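Glycoside hydrolase family 61 (Trichoderma reesei QM6a, PDB 5O2X) probably cleaves cellulose and related polysaccharides oxidatively, as a copper-dependent lytic polysaccharide monooxygenase of Auxiliary Activity family 9. Local coordinates at residues D53-H57 with V154-E158; P150-V154 with F178-V182. All coordinates share one frame; numbering follows the deposited sequence. Where two conformers were deposited one is given.

Contact 1: residues D53-H57 with V154-E158; sequences DIICH and VLRHE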
# COMPACT_ATOMS: atom_id res chain seq x y z
N ASP A 53 -1.09 13.06 6.63
CA ASP A 53 0.09 12.30 6.19
C ASP A 53 -0.15 10.80 6.13
O ASP A 53 0.51 10.11 5.36
CB ASP A 53 1.29 12.59 7.11
CG ASP A 53 1.93 13.94 6.87
OD1 ASP A 53 1.59 14.64 5.90
OD2 ASP A 53 2.82 14.27 7.71
N ILE A 54 -1.02 10.25 6.99
CA ILE A 54 -1.21 8.78 6.97
C ILE A 54 -1.89 8.32 5.69
O ILE A 54 -1.80 7.13 5.35
CB ILE A 54 -2.01 8.33 8.20
CG1 ILE A 54 -1.94 6.81 8.42
CG2 ILE A 54 -3.48 8.77 8.14
CD1 ILE A 54 -0.55 6.22 8.52
N ILE A 55 -2.58 9.22 4.97
CA ILE A 55 -3.39 8.77 3.85
C ILE A 55 -2.53 8.20 2.74
O ILE A 55 -2.67 7.05 2.32
CB ILE A 55 -4.29 9.92 3.36
CG1 ILE A 55 -5.22 10.44 4.49
CG2 ILE A 55 -5.10 9.46 2.17
CD1 ILE A 55 -5.83 11.78 4.18
N CYS A 56 -1.59 9.01 2.24
CA CYS A 56 -0.70 8.68 1.13
C CYS A 56 0.76 9.08 1.41
O CYS A 56 1.55 9.27 0.48
CB CYS A 56 -1.19 9.27 -0.18
SG CYS A 56 -2.72 8.50 -0.79
N HIS A 57 1.13 9.16 2.69
CA HIS A 57 2.49 9.52 3.12
C HIS A 57 2.63 11.05 3.17
O HIS A 57 1.71 11.82 2.85
CB HIS A 57 3.59 8.79 2.36
CG HIS A 57 4.75 8.36 3.23
ND1 HIS A 57 5.41 9.26 4.05
CD2 HIS A 57 5.36 7.16 3.34
CE1 HIS A 57 6.38 8.59 4.64
NE2 HIS A 57 6.37 7.32 4.24
N VAL A 154 -7.91 5.04 -5.83
CA VAL A 154 -6.57 5.09 -5.25
C VAL A 154 -6.33 3.72 -4.60
O VAL A 154 -7.10 3.27 -3.76
CB VAL A 154 -6.43 6.21 -4.24
CG1 VAL A 154 -5.09 6.12 -3.51
CG2 VAL A 154 -6.51 7.56 -4.94
N LEU A 155 -5.20 3.12 -4.99
CA LEU A 155 -4.67 1.89 -4.41
C LEU A 155 -3.62 2.32 -3.38
O LEU A 155 -2.63 2.95 -3.74
CB LEU A 155 -4.09 1.03 -5.52
CG LEU A 155 -3.22 -0.15 -5.18
CD1 LEU A 155 -3.99 -1.13 -4.39
CD2 LEU A 155 -2.66 -0.76 -6.46
N ARG A 156 -3.87 2.00 -2.12
CA ARG A 156 -3.00 2.35 -1.01
C ARG A 156 -2.39 1.08 -0.48
O ARG A 156 -3.05 0.28 0.19
CB ARG A 156 -3.80 3.09 0.07
CG ARG A 156 -3.01 3.53 1.28
CD ARG A 156 -3.92 4.11 2.35
NE ARG A 156 -3.21 4.59 3.54
CZ ARG A 156 -2.70 3.82 4.48
NH1 ARG A 156 -2.89 2.50 4.44
NH2 ARG A 156 -1.98 4.33 5.47
N HIS A 157 -1.10 0.89 -0.81
CA HIS A 157 -0.31 -0.27 -0.36
C HIS A 157 0.53 0.15 0.82
O HIS A 157 1.02 1.29 0.86
CB HIS A 157 0.59 -0.67 -1.54
CG HIS A 157 1.59 -1.71 -1.21
ND1 HIS A 157 1.32 -3.03 -0.98
CD2 HIS A 157 2.94 -1.63 -1.02
CE1 HIS A 157 2.43 -3.69 -0.71
NE2 HIS A 157 3.44 -2.86 -0.73
N GLU A 158 0.72 -0.71 1.81
CA GLU A 158 1.42 -0.26 3.01
C GLU A 158 2.11 -1.43 3.68
O GLU A 158 1.54 -2.49 3.91
CB GLU A 158 0.39 0.34 3.97
CG GLU A 158 0.92 0.89 5.27
CD GLU A 158 -0.19 1.50 6.10
OE1 GLU A 158 -1.31 0.90 6.09
OE2 GLU A 158 0.00 2.58 6.70
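With one edge of its guanidinium Arg156 reaches the backbone carbonyls of Ile54 and Ile55. Its NH2 donates to Ile54 O at 2.8 Å; the bond is nearly straight (168°), and the oxygen lies in the guanidinium plane. Arg156 NE donates to Ile55 O at 2.8 Å but bent (132°). A weak second bond runs from NE to Ile54 O. The chain is extended from CG to NE, with CG anti to the backbone N (chi1 -179°), which carries the charged group clear of its strand. Ile54 adds apolar cover, its CD1 3.9 Å from Arg156 NH2. Cys56 SG rests near Val154 CG1. The contact joins the weakly bonded helix 53-56 to strand 151-161 of the beta-sandwich core of this family.

The guanidinium is gripped end-on by Glu158. Arg156 NH1 meets Glu158 OE1 at 2.8 Å and its NH2 meets OE2 at 2.9 Å, a salt bridge approached from above the carboxylate plane. Tyr199 OH and Asn173 ND2 bond to the same carboxylate. A leucine in place of Arg156 would probably strip the Ile54 and Ile55 carbonyls of these donors and Glu158 of its charged mate, though not of Tyr199 and Asn173. The Cys56-Cys177 disulfide ties helix 53-56 to strand 172-183.

Contact 2: residues P150-V154 with F178-V182; sequences PGNYV and FNIAV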
# COMPACT_ATOMS: atom_id res chain seq x y z
N PRO A 150 -16.55 -1.08 -11.88
CA PRO A 150 -15.77 -0.14 -12.64
C PRO A 150 -15.66 1.22 -11.92
O PRO A 150 -16.60 1.63 -11.20
CB PRO A 150 -16.54 -0.04 -13.96
CG PRO A 150 -17.19 -1.40 -14.10
CD PRO A 150 -17.54 -1.80 -12.72
N GLY A 151 -14.52 1.89 -12.10
CA GLY A 151 -14.33 3.19 -11.48
C GLY A 151 -12.85 3.52 -11.42
O GLY A 151 -12.00 2.72 -11.78
N ASN A 152 -12.59 4.72 -10.91
CA ASN A 152 -11.22 5.16 -10.64
C ASN A 152 -10.99 5.04 -9.15
O ASN A 152 -11.84 5.45 -8.34
CB ASN A 152 -11.08 6.60 -11.09
CG ASN A 152 -11.33 6.74 -12.55
OD1 ASN A 152 -10.86 5.95 -13.35
ND2 ASN A 152 -12.03 7.79 -12.91
N TYR A 153 -9.84 4.46 -8.77
CA TYR A 153 -9.54 4.18 -7.39
C TYR A 153 -8.11 4.55 -7.06
O TYR A 153 -7.20 4.34 -7.86
CB TYR A 153 -9.68 2.70 -7.06
CG TYR A 153 -11.07 2.12 -7.28
CD1 TYR A 153 -11.48 1.67 -8.54
CD2 TYR A 153 -11.97 1.99 -6.23
CE1 TYR A 153 -12.77 1.16 -8.76
CE2 TYR A 153 -13.26 1.47 -6.44
CZ TYR A 153 -13.62 1.03 -7.70
OH TYR A 153 -14.90 0.52 -7.87
N VAL A 154 -7.91 5.04 -5.83
CA VAL A 154 -6.57 5.09 -5.25
C VAL A 154 -6.33 3.72 -4.60
O VAL A 154 -7.10 3.27 -3.76
CB VAL A 154 -6.43 6.21 -4.24
CG1 VAL A 154 -5.09 6.12 -3.51
CG2 VAL A 154 -6.51 7.56 -4.94
N PHE A 178 -1.34 4.88 -5.40
CA PHE A 178 -1.29 4.79 -6.84
C PHE A 178 -2.69 5.03 -7.42
O PHE A 178 -3.67 4.63 -6.80
CB PHE A 178 -0.85 3.38 -7.29
CG PHE A 178 0.49 3.01 -6.72
CD1 PHE A 178 1.66 3.40 -7.37
CD2 PHE A 178 0.60 2.38 -5.50
CE1 PHE A 178 2.89 3.20 -6.80
CE2 PHE A 178 1.86 2.15 -4.94
CZ PHE A 178 2.98 2.56 -5.60
N ASN A 179 -2.75 5.64 -8.59
CA ASN A 179 -4.04 5.81 -9.28
C ASN A 179 -4.28 4.69 -10.29
O ASN A 179 -3.45 4.49 -11.18
CB ASN A 179 -4.07 7.13 -10.06
CG ASN A 179 -4.08 8.35 -9.20
OD1 ASN A 179 -4.32 8.33 -7.99
ND2 ASN A 179 -3.87 9.49 -9.89
N ILE A 180 -5.43 4.04 -10.17
CA ILE A 180 -5.84 3.05 -11.15
C ILE A 180 -7.24 3.39 -11.70
O ILE A 180 -8.07 4.00 -11.02
CB ILE A 180 -5.76 1.59 -10.60
CG1 ILE A 180 -6.74 1.33 -9.49
CG2 ILE A 180 -4.35 1.27 -10.21
CD1 ILE A 180 -6.81 -0.11 -9.03
N ALA A 181 -7.48 2.92 -12.92
CA ALA A 181 -8.80 3.03 -13.56
C ALA A 181 -9.19 1.60 -13.89
O ALA A 181 -8.52 0.96 -14.70
CB ALA A 181 -8.70 3.87 -14.83
N VAL A 182 -10.27 1.13 -13.28
CA VAL A 182 -10.67 -0.27 -13.34
C VAL A 182 -11.88 -0.46 -14.27
O VAL A 182 -12.89 0.23 -14.11
CB VAL A 182 -11.07 -0.79 -11.95
CG1 VAL A 182 -11.58 -2.23 -12.01
CG2 VAL A 182 -9.87 -0.69 -11.01
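Gly151 and Tyr153 pair with Val182 and Ile180 through four backbone hydrogen bonds. Gly151 N donates to Val182 O at 3.1 Å, and Val182 N returns a bond to Gly151 O at 2.8 Å. Tyr153 N and Ile180 O are 2.9 Å apart, as are Ile180 N and Tyr153 O. These are the antiparallel hydrogen-bonded pairs of the hairpin formed by strands 151-161 and 172-183. The short segments run at 156° to each other. Asn152 with Ala181 and Val154 with Asn179 are the non-hydrogen-bonded pairs between them.

CA-H...O contacts fill in this ladder. The CA atoms of Pro150, Asn152 and Val154 approach the carbonyl oxygens of Val182, Ile180 and Phe178 in turn.

Apolar contacts gather on the face that carries Tyr153, Ile180 and Val182. Tyr153 CG is anti to its own carbonyl carbon (chi1 -61°), and the ring leans along the strand toward Gly151. Its CD1 meets Val182 CG2 obliquely at 3.8 Å. The CB of Tyr153 touches Ile180 CG1 at 4.1 Å. Leu94 of strand 90-96 touches both Tyr153 and Ile180.

The other face mixes Asn152 and Asn179 with Ala181 and Val154. Asn152 OD1 comes within 3.3 Å of Ala181 CB, while its ND2 bonds to Gly99 O. Asn179 OD1 sits 3.8 Å from Val154 CG2 and accepts a bond from Trp34 NE1. Asn179 ND2 is held by Gly65 O.

Gly151 has backbone angles at which a CB would be jammed against the preceding carbonyl, and Tyr153 CE1 would also crowd it. The chemistry divides by kind: backbone bonds fix the strand register, contact is mainly apolar on the Tyr153 face, where the hydroxyl of Tyr153 finds Ala149 O and Gln189 NE2, and on the other face two asparagines bond to other parts of the chain.

Contacts 1 and 2 follow one another along strand 151-161 and share Val154. Their centres are 14 Å apart. They join directly where Leu155 N lies 2.8 Å from Phe178 O, a probable hydrogen bond that continues the hairpin pairing of contact 2 into the strand of contact 1. The two methyls of Val154 serve one contact each: CG2 meets Asn179 in contact 2 and CG1 meets Cys56 in contact 1. The disulfide partner of Cys56, Cys177, directly precedes segment 178-182. Contact 1 lies closer to the centre of the chain, about 6 Å from it against about 14 Å. The Glu158 side chain is about 13 Å from the copper ion, which His86 and Tyr174 help to bind.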